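Local coordinates for protein metallo-beta-lactamase (Serratia marcescens, PDB 3VQZ) that probably hydrolyses the beta-lactam ring of antibiotics as a subclass B3 metallo-beta-lactamase, using two zinc ions held in one active site, at residues Gly24-Val29 with Ala213-Val218; Leu69-His74 with Phe172-Thr177; Asp76-Ile81 with Ser118-Ser123; Ala146-Thr151 with Val193-Gly198; Arg185-Pro190 with Thr255-Glu260. All coordinates share one frame; numbering follows the deposited sequence.

Contact 1. Residues Gly24-Val29 with Ala213-Val218; sequences GGISAV and AAHPEV. With ZN (zinc ion), chain C; MCR (sulfanylacetic acid), chain F.
Ile26 and His215 run side by side and point the same way, with Ile26 CD1 3.5 Å from His215 CE1, reaching the imidazole obliquely. The CA-CB bond of Ile26 heads away from segment 213-218; with CG1 beside the backbone N (chi1 -55°) and a further bend at chi2 (-68°), CD1 returns to the ring. His215 NE2 binds one of the two zinc ions at 2.0 Å. Its other nitrogen, ND1, donates to a water lying in the ring plane at 2.7 Å, and that water is within hydrogen-bonding distance of Gly25 O and Glu217 OE1, which compete for its protons. The ring is therefore held at both nitrogens, which fixes its rotation.

Ser27 points straight across. Its OG gives a hydrogen bond of 2.8 Å to Ala213 O and also lies 3.3 Å from Pro216 CB, while Ser27 N donates to Ala214 O at 3.0 Å, nearly straight at 163°. Pro216 turns its ring toward the other segment, and its CD packs on Gly25 O. Asp76 and His77 bind the same metal, and the sulfur S2 of the bound sulfanylacetic acid completes its shell. The arrangement belongs to the Zn2 site of the metallo-beta-lactamase fold.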
# COMPACT_ATOMS: atom_id res chain seq x y z
N GLY A 24 9.65 -7.04 -7.00
CA GLY A 24 10.81 -6.14 -6.97
C GLY A 24 10.47 -4.66 -7.08
O GLY A 24 11.24 -3.80 -6.65
N GLY A 25 9.30 -4.35 -7.65
CA GLY A 25 8.91 -2.95 -7.86
C GLY A 25 7.68 -2.44 -7.12
O GLY A 25 7.49 -1.24 -7.02
N ILE A 26 6.84 -3.35 -6.61
CA ILE A 26 5.61 -2.99 -5.88
C ILE A 26 5.55 -3.70 -4.52
O ILE A 26 5.73 -4.93 -4.43
CB ILE A 26 4.33 -3.33 -6.69
CG1 ILE A 26 4.35 -2.68 -8.09
CG2 ILE A 26 3.06 -2.96 -5.93
CD1 ILE A 26 4.24 -1.16 -8.09
N SER A 27 5.31 -2.91 -3.47
CA SER A 27 5.18 -3.45 -2.11
C SER A 27 3.90 -4.23 -1.92
O SER A 27 2.81 -3.85 -2.37
CB SER A 27 5.24 -2.34 -1.05
OG SER A 27 6.51 -1.71 -1.05
N ALA A 28 4.04 -5.36 -1.24
CA ALA A 28 2.93 -6.07 -0.68
C ALA A 28 3.45 -6.57 0.66
O ALA A 28 4.60 -7.00 0.77
CB ALA A 28 2.51 -7.21 -1.61
N VAL A 29 2.62 -6.49 1.69
CA VAL A 29 3.04 -6.83 3.03
C VAL A 29 2.11 -7.87 3.66
O VAL A 29 0.88 -7.73 3.59
CB VAL A 29 3.15 -5.57 3.93
CG1 VAL A 29 3.08 -5.94 5.41
CG2 VAL A 29 4.44 -4.81 3.63
N ALA A 213 6.43 2.16 1.75
CA ALA A 213 5.74 2.91 0.71
C ALA A 213 5.26 1.95 -0.37
O ALA A 213 5.97 0.98 -0.73
CB ALA A 213 6.63 4.00 0.14
N ALA A 214 4.03 2.19 -0.84
CA ALA A 214 3.42 1.35 -1.88
C ALA A 214 4.40 1.13 -3.04
O ALA A 214 4.55 0.00 -3.51
CB ALA A 214 2.10 1.95 -2.35
N HIS A 215 5.10 2.20 -3.45
CA HIS A 215 6.32 2.07 -4.27
C HIS A 215 7.52 2.02 -3.36
O HIS A 215 7.96 3.05 -2.88
CB HIS A 215 6.43 3.17 -5.34
CG HIS A 215 5.47 2.98 -6.50
ND1 HIS A 215 5.84 2.38 -7.67
CD2 HIS A 215 4.12 3.31 -6.64
CE1 HIS A 215 4.77 2.32 -8.50
NE2 HIS A 215 3.71 2.89 -7.87
N PRO A 216 8.07 0.81 -3.11
CA PRO A 216 9.03 0.55 -2.02
C PRO A 216 10.24 1.48 -2.00
O PRO A 216 10.68 1.86 -0.91
CB PRO A 216 9.45 -0.91 -2.25
CG PRO A 216 9.16 -1.17 -3.69
CD PRO A 216 7.89 -0.40 -3.94
N GLU A 217 10.74 1.90 -3.16
CA GLU A 217 11.91 2.80 -3.22
C GLU A 217 11.62 4.22 -2.69
O GLU A 217 12.55 4.99 -2.42
CB GLU A 217 12.51 2.84 -4.65
CG GLU A 217 11.70 3.62 -5.69
CD GLU A 217 10.42 2.92 -6.18
OE1 GLU A 217 10.22 1.72 -5.92
OE2 GLU A 217 9.61 3.58 -6.85
N VAL A 218 10.34 4.55 -2.52
CA VAL A 218 9.98 5.86 -1.99
C VAL A 218 10.48 6.02 -0.54
O VAL A 218 10.71 7.14 -0.09
CB VAL A 218 8.46 6.14 -2.13
CG1 VAL A 218 8.07 7.42 -1.42
CG2 VAL A 218 8.07 6.21 -3.62
ZN ZN C . 1.74 2.73 -8.24
OXT MCR F . 2.80 6.71 -7.32
C MCR F . 2.08 5.76 -7.73
O MCR F . 1.49 4.97 -6.94
CA MCR F . 1.93 5.57 -9.23
S2 MCR F . 0.63 4.35 -9.60
O HOH W 1 11.40 -0.66 -6.40
O HOH W 2 8.20 1.14 -8.02

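Contact 2. Residues Leu69-His74 with Phe172-Thr177; sequences LSTHSH and FADSLT. With ZN (zinc ion), chain B; NA (sodium ion), chain D; MCR (sulfanylacetic acid), chain F.
Asp174 OD1 takes a short hydrogen bond of 2.6 Å from His72 ND1, offering the syn lone pair on the side of its other oxygen. The donor angle is 152°, the oxygen sits 17° out of the imidazole plane, and the planes of ring and carboxylate are turned against each other. With ND1 so engaged, His72 presents NE2 to the zinc ion at 2.1 Å. The carboxylate is thus a second-shell group that positions a first-shell ligand, and its charge would be expected to make the ring a stronger electron donor to the metal. Asp174 CG stands anti to the backbone N (chi1 -168°), which carries the carboxylate across to the histidine and lays OD1 against Thr71 CB as well.

His72 and His74 belong to the HxHxDH motif of the metallo-beta-lactamase superfamily, on the loop that follows strand 65-69. His74 binds the same zinc through ND1, and His150 and the sulfur S2 of the bound sulfanylacetic acid complete the Zn1 site. Segment 172-177 lines the ligand site: Ser175 OG donates to MCR O at 2.6 Å, and Thr177 OG1 to MCR OXT at 2.7 Å, so each carboxylate oxygen of the ligand is met by its own hydroxyl.

Thr71 crosses Phe172 at about a right angle and brings its methyl CG2 obliquely to the ring, 3.5 Å from CD2, while its OG1 is hydrogen-bonded to Asp41. A sodium ion is bound by Ser70 O and Thr71 O, together with Gly153 O and a water that also bonds Ser70 OG.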
# COMPACT_ATOMS: atom_id res chain seq x y z
N LEU A 69 -5.99 -5.86 2.15
CA LEU A 69 -6.21 -4.42 2.21
C LEU A 69 -5.63 -3.74 0.98
O LEU A 69 -4.55 -4.11 0.52
CB LEU A 69 -5.61 -3.83 3.47
CG LEU A 69 -5.90 -4.57 4.78
CD1 LEU A 69 -5.23 -3.83 5.92
CD2 LEU A 69 -7.39 -4.78 5.05
N SER A 70 -6.37 -2.78 0.44
CA SER A 70 -5.95 -2.06 -0.76
C SER A 70 -5.66 -0.61 -0.43
O SER A 70 -6.50 0.07 0.15
CB SER A 70 -7.05 -2.12 -1.82
OG SER A 70 -6.75 -1.27 -2.92
N THR A 71 -4.46 -0.15 -0.79
CA THR A 71 -4.06 1.25 -0.64
C THR A 71 -4.86 2.08 -1.64
O THR A 71 -5.75 2.85 -1.25
CB THR A 71 -2.54 1.46 -0.84
OG1 THR A 71 -2.11 0.93 -2.11
CG2 THR A 71 -1.76 0.80 0.30
N HIS A 72 -4.57 1.88 -2.93
CA HIS A 72 -5.34 2.52 -3.99
C HIS A 72 -5.48 1.63 -5.19
O HIS A 72 -4.67 0.73 -5.43
CB HIS A 72 -4.78 3.90 -4.34
CG HIS A 72 -3.50 3.88 -5.15
ND1 HIS A 72 -2.28 3.83 -4.59
CD2 HIS A 72 -3.29 3.95 -6.54
CE1 HIS A 72 -1.33 3.86 -5.56
NE2 HIS A 72 -1.95 3.92 -6.74
N SER A 73 -6.53 1.89 -5.97
CA SER A 73 -6.95 1.00 -7.05
C SER A 73 -6.36 1.35 -8.41
O SER A 73 -7.11 1.66 -9.35
CB SER A 73 -8.48 0.99 -7.14
OG SER A 73 -8.98 2.32 -7.14
N HIS A 74 -5.03 1.32 -8.52
CA HIS A 74 -4.35 1.34 -9.81
C HIS A 74 -3.81 -0.04 -10.07
O HIS A 74 -3.59 -0.81 -9.13
CB HIS A 74 -3.21 2.35 -9.84
CG HIS A 74 -3.67 3.78 -9.92
ND1 HIS A 74 -2.93 4.80 -9.48
CD2 HIS A 74 -4.85 4.34 -10.42
CE1 HIS A 74 -3.59 5.96 -9.69
NE2 HIS A 74 -4.77 5.67 -10.25
N PHE A 172 1.91 1.46 6.34
CA PHE A 172 1.93 1.15 4.93
C PHE A 172 1.39 2.38 4.20
O PHE A 172 0.18 2.61 4.15
CB PHE A 172 1.09 -0.10 4.60
CG PHE A 172 1.42 -0.71 3.25
CD1 PHE A 172 1.98 -1.99 3.16
CD2 PHE A 172 1.20 0.01 2.07
CE1 PHE A 172 2.29 -2.55 1.92
CE2 PHE A 172 1.50 -0.56 0.82
CZ PHE A 172 2.05 -1.83 0.75
N ALA A 173 2.30 3.16 3.63
CA ALA A 173 1.94 4.47 3.10
C ALA A 173 1.46 4.39 1.66
O ALA A 173 2.21 3.98 0.76
CB ALA A 173 3.12 5.44 3.23
N ASP A 174 0.21 4.78 1.44
CA ASP A 174 -0.31 4.95 0.09
C ASP A 174 0.46 6.08 -0.63
O ASP A 174 1.10 6.94 0.02
CB ASP A 174 -1.80 5.26 0.17
CG ASP A 174 -2.49 5.17 -1.18
OD1 ASP A 174 -2.00 4.47 -2.10
OD2 ASP A 174 -3.55 5.82 -1.31
N SER A 175 0.41 6.06 -1.96
CA SER A 175 1.06 7.09 -2.79
C SER A 175 0.43 8.46 -2.64
O SER A 175 -0.80 8.61 -2.63
CB SER A 175 1.01 6.69 -4.26
OG SER A 175 1.53 5.40 -4.41
N LEU A 176 1.30 9.47 -2.54
CA LEU A 176 0.88 10.85 -2.41
C LEU A 176 1.37 11.64 -3.62
O LEU A 176 1.68 12.83 -3.53
CB LEU A 176 1.46 11.44 -1.11
CG LEU A 176 1.14 10.70 0.19
CD1 LEU A 176 1.85 11.37 1.37
CD2 LEU A 176 -0.37 10.63 0.42
N THR A 177 1.44 10.96 -4.76
CA THR A 177 2.08 11.48 -5.97
C THR A 177 1.10 12.12 -6.96
O THR A 177 0.10 11.51 -7.36
CB THR A 177 2.84 10.36 -6.70
OG1 THR A 177 1.97 9.23 -6.86
CG2 THR A 177 4.09 9.95 -5.91
ZN ZN B . -1.18 4.82 -8.47
NA NA D . -8.15 1.90 -0.51
OXT MCR F . 2.80 6.71 -7.32
C MCR F . 2.08 5.76 -7.73
O MCR F . 1.49 4.97 -6.94
CA MCR F . 1.93 5.57 -9.23
S2 MCR F . 0.63 4.35 -9.60
O HOH W 3 -8.24 1.08 -3.11

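Contact 3. Residues Asp76-Ile81 with Ser118-Ser123; sequences DHAGGI and SNFPGS. With ZN (zinc ion), chain C; MCR (sulfanylacetic acid), chain F.
The Phe120 ring lies with one face against the backbone of Gly79, whose N sits over that face, and Gly79 CA is 4.0 Å from Phe120 CD1. Toward the far end of the ring, Ala78 CB meets CZ at 4.0 Å in an apolar contact, and Ala78 O comes in obliquely near CE1. Phe120 CG is placed between its own backbone N and carbonyl carbon (chi1 54°), a rotamer that turns the ring toward the backbone of Ala78 and Gly79. Glu75 also touches the phenyl group.

The short helix 75-78 carries the DH half of the HxHxDH motif: Asp76 OD2 and His77 NE2 each bind the second zinc ion at 2.0 Å. The zinc ligands themselves take no part in the packing against segment 118-123, which meets the residues just after them. His215 and the ligand sulfur S2 complete that metal site, and S2 lies in the plane of the His77 ring at its edge.

A water lies between the two backbones, 2.7 Å from Ala78 O and 2.8 Å from Pro121 O, with more acceptors around it than protons. Ala78 O also accepts from Ile81 N. Farther along, Ile81 CG2 approaches Ser123 OG at 4.1 Å.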
# COMPACT_ATOMS: atom_id res chain seq x y z
N ASP A 76 -1.07 -1.45 -10.82
CA ASP A 76 0.20 -1.92 -10.29
C ASP A 76 0.12 -2.40 -8.84
O ASP A 76 0.95 -3.19 -8.44
CB ASP A 76 1.34 -0.90 -10.51
CG ASP A 76 1.03 0.47 -9.95
OD1 ASP A 76 -0.15 0.85 -9.92
OD2 ASP A 76 1.97 1.17 -9.55
N HIS A 77 -0.89 -1.95 -8.07
CA HIS A 77 -1.09 -2.37 -6.66
C HIS A 77 -2.25 -3.28 -6.48
O HIS A 77 -2.25 -4.10 -5.55
CB HIS A 77 -1.28 -1.16 -5.74
CG HIS A 77 -0.31 -0.06 -6.00
ND1 HIS A 77 0.89 -0.01 -5.42
CD2 HIS A 77 -0.36 1.00 -6.90
CE1 HIS A 77 1.58 1.05 -5.89
NE2 HIS A 77 0.81 1.68 -6.80
N ALA A 78 -3.24 -3.14 -7.35
CA ALA A 78 -4.52 -3.82 -7.19
C ALA A 78 -4.74 -4.87 -8.27
O ALA A 78 -5.64 -5.69 -8.16
CB ALA A 78 -5.65 -2.80 -7.23
N GLY A 79 -3.90 -4.85 -9.31
CA GLY A 79 -4.04 -5.75 -10.44
C GLY A 79 -4.07 -7.20 -10.02
O GLY A 79 -4.79 -8.01 -10.61
N GLY A 80 -3.28 -7.52 -8.99
CA GLY A 80 -3.16 -8.89 -8.51
C GLY A 80 -4.12 -9.28 -7.40
O GLY A 80 -4.16 -10.44 -7.00
N ILE A 81 -4.91 -8.33 -6.91
CA ILE A 81 -5.83 -8.60 -5.79
C ILE A 81 -6.92 -9.66 -6.11
O ILE A 81 -7.23 -10.50 -5.28
CB ILE A 81 -6.45 -7.29 -5.24
CG1 ILE A 81 -5.36 -6.46 -4.53
CG2 ILE A 81 -7.61 -7.59 -4.30
CD1 ILE A 81 -5.79 -5.09 -4.05
N SER A 118 -4.87 1.95 -16.95
CA SER A 118 -5.57 0.85 -17.62
C SER A 118 -6.33 -0.08 -16.68
O SER A 118 -6.09 -0.11 -15.47
CB SER A 118 -4.60 0.06 -18.50
OG SER A 118 -4.51 0.63 -19.80
N ASN A 119 -7.24 -0.86 -17.25
CA ASN A 119 -8.07 -1.81 -16.51
C ASN A 119 -7.30 -3.01 -15.97
O ASN A 119 -6.10 -3.15 -16.21
CB ASN A 119 -9.24 -2.28 -17.38
CG ASN A 119 -10.23 -1.17 -17.68
OD1 ASN A 119 -10.01 -0.00 -17.34
ND2 ASN A 119 -11.33 -1.53 -18.33
N PHE A 120 -8.01 -3.87 -15.23
CA PHE A 120 -7.47 -5.09 -14.64
C PHE A 120 -8.61 -5.97 -14.10
O PHE A 120 -9.74 -5.50 -14.01
CB PHE A 120 -6.45 -4.75 -13.53
CG PHE A 120 -6.98 -3.83 -12.47
CD1 PHE A 120 -7.67 -4.34 -11.36
CD2 PHE A 120 -6.77 -2.46 -12.55
CE1 PHE A 120 -8.15 -3.49 -10.37
CE2 PHE A 120 -7.24 -1.60 -11.56
CZ PHE A 120 -7.93 -2.12 -10.47
N PRO A 121 -8.33 -7.24 -13.75
CA PRO A 121 -9.42 -8.11 -13.27
C PRO A 121 -10.12 -7.59 -12.01
O PRO A 121 -9.47 -7.15 -11.06
CB PRO A 121 -8.70 -9.43 -12.97
CG PRO A 121 -7.53 -9.42 -13.88
CD PRO A 121 -7.07 -7.99 -13.92
N GLY A 122 -11.45 -7.63 -12.03
CA GLY A 122 -12.27 -7.23 -10.90
C GLY A 122 -12.27 -8.30 -9.83
O GLY A 122 -12.15 -9.49 -10.13
N SER A 123 -12.40 -7.89 -8.59
CA SER A 123 -12.30 -8.81 -7.47
C SER A 123 -13.66 -9.06 -6.84
O SER A 123 -14.48 -8.16 -6.75
CB SER A 123 -11.33 -8.25 -6.42
OG SER A 123 -11.25 -9.13 -5.31
ZN ZN C . 1.74 2.73 -8.24
OXT MCR F . 2.80 6.71 -7.32
C MCR F . 2.08 5.76 -7.73
O MCR F . 1.49 4.97 -6.94
CA MCR F . 1.93 5.57 -9.23
S2 MCR F . 0.63 4.35 -9.60
O HOH W 4 -7.69 -7.35 -8.90

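Contact 4. Residues Ala146-Thr151 with Val193-Gly198; sequences ATPGHT and VASLRG. With ZN (zinc ion), chain B; MCR (sulfanylacetic acid), chain F.
Ser195, Leu196 and Pro148 account for most of the buried surface, with Ser195 and Leu196 closing on Pro148 and Gly149. Ser195 points its CB at the loop, 3.9 Å from Gly149 CA, and its CB and OG lie alongside the Pro148 ring, with OG 4.0 Å from CG. The hydroxyl stands beside its own backbone N (chi1 -80°); its weak hydrogen bond goes back to Glu191 O in its own helix, and across the contact it meets the proline by packing.

Leu196 leaves the helix at a slant, but its branched end swings in. CG sits 3.9 Å from Gly149 CA, and the CD2 methyl reaches His150 N at 3.8 Å, so the leucine lies along the peptide from Gly149 CA to His150 N. The approach is tight: the CA atoms of Gly149 and Leu196 are 4.3 Å apart. Gly149 has a positive phi of 129°, and its lack of a side chain lets the helix come this close.

Segment 146-151 is the loop between strands 140-146 and 155-163 of the second sheet, and it brings in the third histidine of the Zn1 site, as in other metallo-beta-lactamases. Helix 190-204 packs on the back of this loop while His150 leads away from it, its NE2 binding zinc at 2.1 Å. Its ND1 donates to Thr177 O, which fixes the other side of the ring.

Gly149 N donates to Thr151 O at 2.7 Å within the loop. Pro148 O takes its hydrogen bond from Ser199 OG, one turn farther along the helix than Ser195.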
# COMPACT_ATOMS: atom_id res chain seq x y z
N ALA A 146 -7.86 7.76 5.75
CA ALA A 146 -8.16 8.29 4.42
C ALA A 146 -7.00 9.16 3.96
O ALA A 146 -6.66 10.13 4.62
CB ALA A 146 -9.47 9.08 4.42
N THR A 147 -6.36 8.80 2.85
CA THR A 147 -5.33 9.66 2.24
C THR A 147 -5.62 9.84 0.73
O THR A 147 -4.89 9.29 -0.11
CB THR A 147 -3.89 9.12 2.45
OG1 THR A 147 -3.81 7.75 2.01
CG2 THR A 147 -3.46 9.23 3.92
N PRO A 148 -6.68 10.59 0.40
CA PRO A 148 -7.08 10.71 -1.01
C PRO A 148 -6.21 11.68 -1.79
O PRO A 148 -5.35 12.39 -1.21
CB PRO A 148 -8.52 11.24 -0.92
CG PRO A 148 -8.56 12.02 0.36
CD PRO A 148 -7.59 11.33 1.30
N GLY A 149 -6.41 11.71 -3.11
CA GLY A 149 -5.70 12.65 -3.98
C GLY A 149 -5.03 11.98 -5.16
O GLY A 149 -5.27 12.37 -6.31
N HIS A 150 -4.18 10.99 -4.90
CA HIS A 150 -3.61 10.18 -5.96
C HIS A 150 -4.72 9.33 -6.54
O HIS A 150 -4.77 9.12 -7.74
CB HIS A 150 -2.45 9.33 -5.44
CG HIS A 150 -1.83 8.44 -6.49
ND1 HIS A 150 -0.94 8.89 -7.41
CD2 HIS A 150 -2.00 7.08 -6.75
CE1 HIS A 150 -0.58 7.88 -8.22
NE2 HIS A 150 -1.21 6.77 -7.81
N THR A 151 -5.60 8.85 -5.67
CA THR A 151 -6.93 8.35 -6.05
C THR A 151 -7.86 8.88 -4.97
O THR A 151 -7.40 9.30 -3.90
CB THR A 151 -7.07 6.82 -6.03
OG1 THR A 151 -6.93 6.34 -4.69
CG2 THR A 151 -6.03 6.16 -6.91
N VAL A 193 -6.36 18.29 -6.03
CA VAL A 193 -5.25 19.03 -5.45
C VAL A 193 -5.45 19.28 -3.94
O VAL A 193 -4.51 19.08 -3.15
CB VAL A 193 -5.01 20.36 -6.21
CG1 VAL A 193 -3.93 21.20 -5.51
CG2 VAL A 193 -4.60 20.08 -7.65
N ALA A 194 -6.65 19.70 -3.54
CA ALA A 194 -6.95 19.98 -2.12
C ALA A 194 -6.88 18.72 -1.27
O ALA A 194 -6.44 18.76 -0.13
CB ALA A 194 -8.32 20.67 -1.96
N SER A 195 -7.33 17.60 -1.85
CA SER A 195 -7.23 16.29 -1.20
C SER A 195 -5.78 15.89 -0.94
O SER A 195 -5.43 15.53 0.19
CB SER A 195 -7.92 15.21 -2.03
OG SER A 195 -9.31 15.27 -1.82
N LEU A 196 -4.96 15.93 -1.99
CA LEU A 196 -3.53 15.64 -1.85
C LEU A 196 -2.88 16.48 -0.75
O LEU A 196 -2.09 15.95 0.07
CB LEU A 196 -2.79 15.91 -3.16
CG LEU A 196 -2.53 14.83 -4.20
CD1 LEU A 196 -1.73 15.45 -5.34
CD2 LEU A 196 -1.80 13.63 -3.60
N ARG A 197 -3.20 17.77 -0.75
CA ARG A 197 -2.69 18.68 0.29
C ARG A 197 -3.11 18.24 1.70
O ARG A 197 -2.31 18.29 2.63
CB ARG A 197 -3.09 20.13 0.01
CG ARG A 197 -2.41 20.72 -1.21
CD ARG A 197 -2.42 22.26 -1.27
NE ARG A 197 -1.98 22.70 -2.60
CZ ARG A 197 -0.70 22.82 -2.97
NH1 ARG A 197 0.29 22.56 -2.13
NH2 ARG A 197 -0.42 23.21 -4.20
N GLY A 198 -4.35 17.80 1.85
CA GLY A 198 -4.85 17.35 3.16
C GLY A 198 -4.07 16.10 3.58
O GLY A 198 -3.72 15.93 4.76
ZN ZN B . -1.18 4.82 -8.47
OXT MCR F . 2.80 6.71 -7.32
C MCR F . 2.08 5.76 -7.73
O MCR F . 1.49 4.97 -6.94
CA MCR F . 1.93 5.57 -9.23
S2 MCR F . 0.63 4.35 -9.60

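Contact 5. Residues Arg185-Pro190 with Thr255-Glu260; sequences RFSDHP and TRLASE
Residues 255-260 of the C-terminal helix dock on the turn that leads into helix 190-204, and the carboxylate of Glu260 is the centre of the contact. Its two oxygens take hydrogen bonds from consecutive backbone amides: Phe186 N to OE2 at 2.8 Å and Ser187 N to OE1 at 2.7 Å, each on a syn lone pair. The anti sides are used as well. Ser187 OG reaches OE1 at 2.6 Å, and Arg256 NE, one helical turn back, forms a salt bridge with OE2 at 2.7 Å. Four sound bonds thus hold the group and fix its rotation, and together they would be expected to favour its charged form. Beyond CG the glutamate chain is extended, chi2 -176°, which carries the carboxylate out to the amides.

Arg185 folds over Glu260. Its chain bends at chi3, one face of the guanidinium lies over Glu260 CB, and NH1 donates to Glu260 O at 2.8 Å in the carbonyl plane, with a weaker bond from NH2.

Phe186 meets Arg256 edge on: ring and guanidinium planes stand 79° apart, and Phe186 CD2 lies over one guanidinium face, 3.8 Å from Arg256 CZ. The NH2 group of that arginine also bonds Ser180 OG. Leu257 CD2 lies beside Phe186 CB at 4.0 Å and touches the backbone of Ser187. With a buried glutamate binding successive main-chain amides, this is helix-to-turn packing in an outer helical layer of the αβ/βα metallo-beta-lactamase fold.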
# COMPACT_ATOMS: atom_id res chain seq x y z
N ARG A 185 -4.86 16.80 -16.10
CA ARG A 185 -4.31 18.02 -15.53
C ARG A 185 -4.80 18.25 -14.11
O ARG A 185 -6.01 18.35 -13.84
CB ARG A 185 -4.62 19.22 -16.41
CG ARG A 185 -3.87 19.23 -17.74
CD ARG A 185 -4.47 20.23 -18.74
NE ARG A 185 -4.37 21.60 -18.24
CZ ARG A 185 -3.28 22.36 -18.35
NH1 ARG A 185 -2.19 21.89 -18.95
NH2 ARG A 185 -3.27 23.59 -17.85
N PHE A 186 -3.85 18.32 -13.18
CA PHE A 186 -4.18 18.58 -11.78
C PHE A 186 -4.69 20.02 -11.65
O PHE A 186 -5.54 20.28 -10.81
CB PHE A 186 -3.01 18.27 -10.85
CG PHE A 186 -2.77 16.78 -10.67
CD1 PHE A 186 -3.48 16.06 -9.70
CD2 PHE A 186 -1.86 16.10 -11.47
CE1 PHE A 186 -3.28 14.70 -9.54
CE2 PHE A 186 -1.66 14.73 -11.32
CZ PHE A 186 -2.36 14.03 -10.36
N SER A 187 -4.18 20.91 -12.51
CA SER A 187 -4.68 22.29 -12.62
C SER A 187 -6.19 22.34 -12.89
O SER A 187 -6.84 23.30 -12.50
CB SER A 187 -3.95 23.07 -13.72
OG SER A 187 -2.54 23.11 -13.50
N ASP A 188 -6.74 21.33 -13.57
CA ASP A 188 -8.18 21.29 -13.87
C ASP A 188 -9.00 20.58 -12.79
O ASP A 188 -10.21 20.41 -12.94
CB ASP A 188 -8.46 20.62 -15.22
CG ASP A 188 -7.86 21.38 -16.40
OD1 ASP A 188 -7.75 22.63 -16.35
OD2 ASP A 188 -7.50 20.73 -17.40
N HIS A 189 -8.35 20.15 -11.71
CA HIS A 189 -9.02 19.37 -10.66
C HIS A 189 -8.70 19.83 -9.26
O HIS A 189 -8.09 19.09 -8.49
CB HIS A 189 -8.71 17.88 -10.83
CG HIS A 189 -9.28 17.30 -12.10
ND1 HIS A 189 -8.59 17.27 -13.26
CD2 HIS A 189 -10.55 16.79 -12.37
CE1 HIS A 189 -9.38 16.74 -14.22
NE2 HIS A 189 -10.58 16.46 -13.68
N PRO A 190 -9.13 21.06 -8.89
CA PRO A 190 -8.71 21.69 -7.62
C PRO A 190 -9.04 20.88 -6.37
O PRO A 190 -8.34 20.98 -5.36
CB PRO A 190 -9.46 23.03 -7.61
CG PRO A 190 -10.61 22.85 -8.54
CD PRO A 190 -10.13 21.88 -9.59
N THR A 255 5.82 21.16 -8.42
CA THR A 255 6.48 20.95 -9.71
C THR A 255 5.49 20.62 -10.83
O THR A 255 5.53 21.22 -11.90
CB THR A 255 7.56 19.86 -9.60
OG1 THR A 255 8.55 20.26 -8.65
CG2 THR A 255 8.24 19.58 -10.95
N ARG A 256 4.58 19.69 -10.56
CA ARG A 256 3.59 19.27 -11.54
C ARG A 256 2.67 20.43 -11.95
O ARG A 256 2.41 20.63 -13.14
CB ARG A 256 2.78 18.07 -11.01
CG ARG A 256 1.65 17.57 -11.91
CD ARG A 256 2.07 17.17 -13.33
NE ARG A 256 0.88 16.84 -14.11
CZ ARG A 256 0.49 15.61 -14.44
NH1 ARG A 256 1.21 14.54 -14.12
NH2 ARG A 256 -0.63 15.44 -15.13
N LEU A 257 2.19 21.19 -10.98
CA LEU A 257 1.27 22.31 -11.26
C LEU A 257 1.92 23.37 -12.14
O LEU A 257 1.34 23.78 -13.16
CB LEU A 257 0.73 22.91 -9.97
CG LEU A 257 -0.26 22.03 -9.21
CD1 LEU A 257 -0.55 22.63 -7.83
CD2 LEU A 257 -1.54 21.86 -10.03
N ALA A 258 3.13 23.78 -11.78
CA ALA A 258 3.90 24.74 -12.57
C ALA A 258 4.09 24.23 -14.01
O ALA A 258 3.75 24.93 -14.97
CB ALA A 258 5.24 25.01 -11.90
N SER A 259 4.61 23.01 -14.14
CA SER A 259 4.86 22.41 -15.46
C SER A 259 3.60 22.36 -16.35
O SER A 259 3.71 22.44 -17.57
CB SER A 259 5.45 21.01 -15.31
OG SER A 259 4.41 20.05 -15.17
N GLU A 260 2.43 22.22 -15.74
CA GLU A 260 1.15 22.17 -16.47
C GLU A 260 0.69 23.51 -17.09
O GLU A 260 -0.18 23.52 -17.97
CB GLU A 260 0.03 21.66 -15.57
CG GLU A 260 0.03 20.16 -15.30
CD GLU A 260 -1.17 19.74 -14.48
OE1 GLU A 260 -2.01 20.60 -14.15
OE2 GLU A 260 -1.28 18.54 -14.16

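How the contacts relate
Contacts 1 to 4 surround the dinuclear zinc centre, and all four touch the bound sulfanylacetic acid. Contacts 1 and 3 share one zinc ion, contacts 2 and 4 the other. Contact 2 is the most central, its centre about 10 Å from that of contact 1, about 11 Å from contact 4 and about 13 Å from contact 3. Along the chain, contact 3 is nested in the loop closed by contact 2, which is itself nested within contact 1; contact 4 interlocks with contact 2. The metal ligands therefore come from loops following strands of both sheets and from the short helix 75-78. Contact 5 is peripheral, joined to contact 4 through helix 190-204, with centres about 14 Å apart.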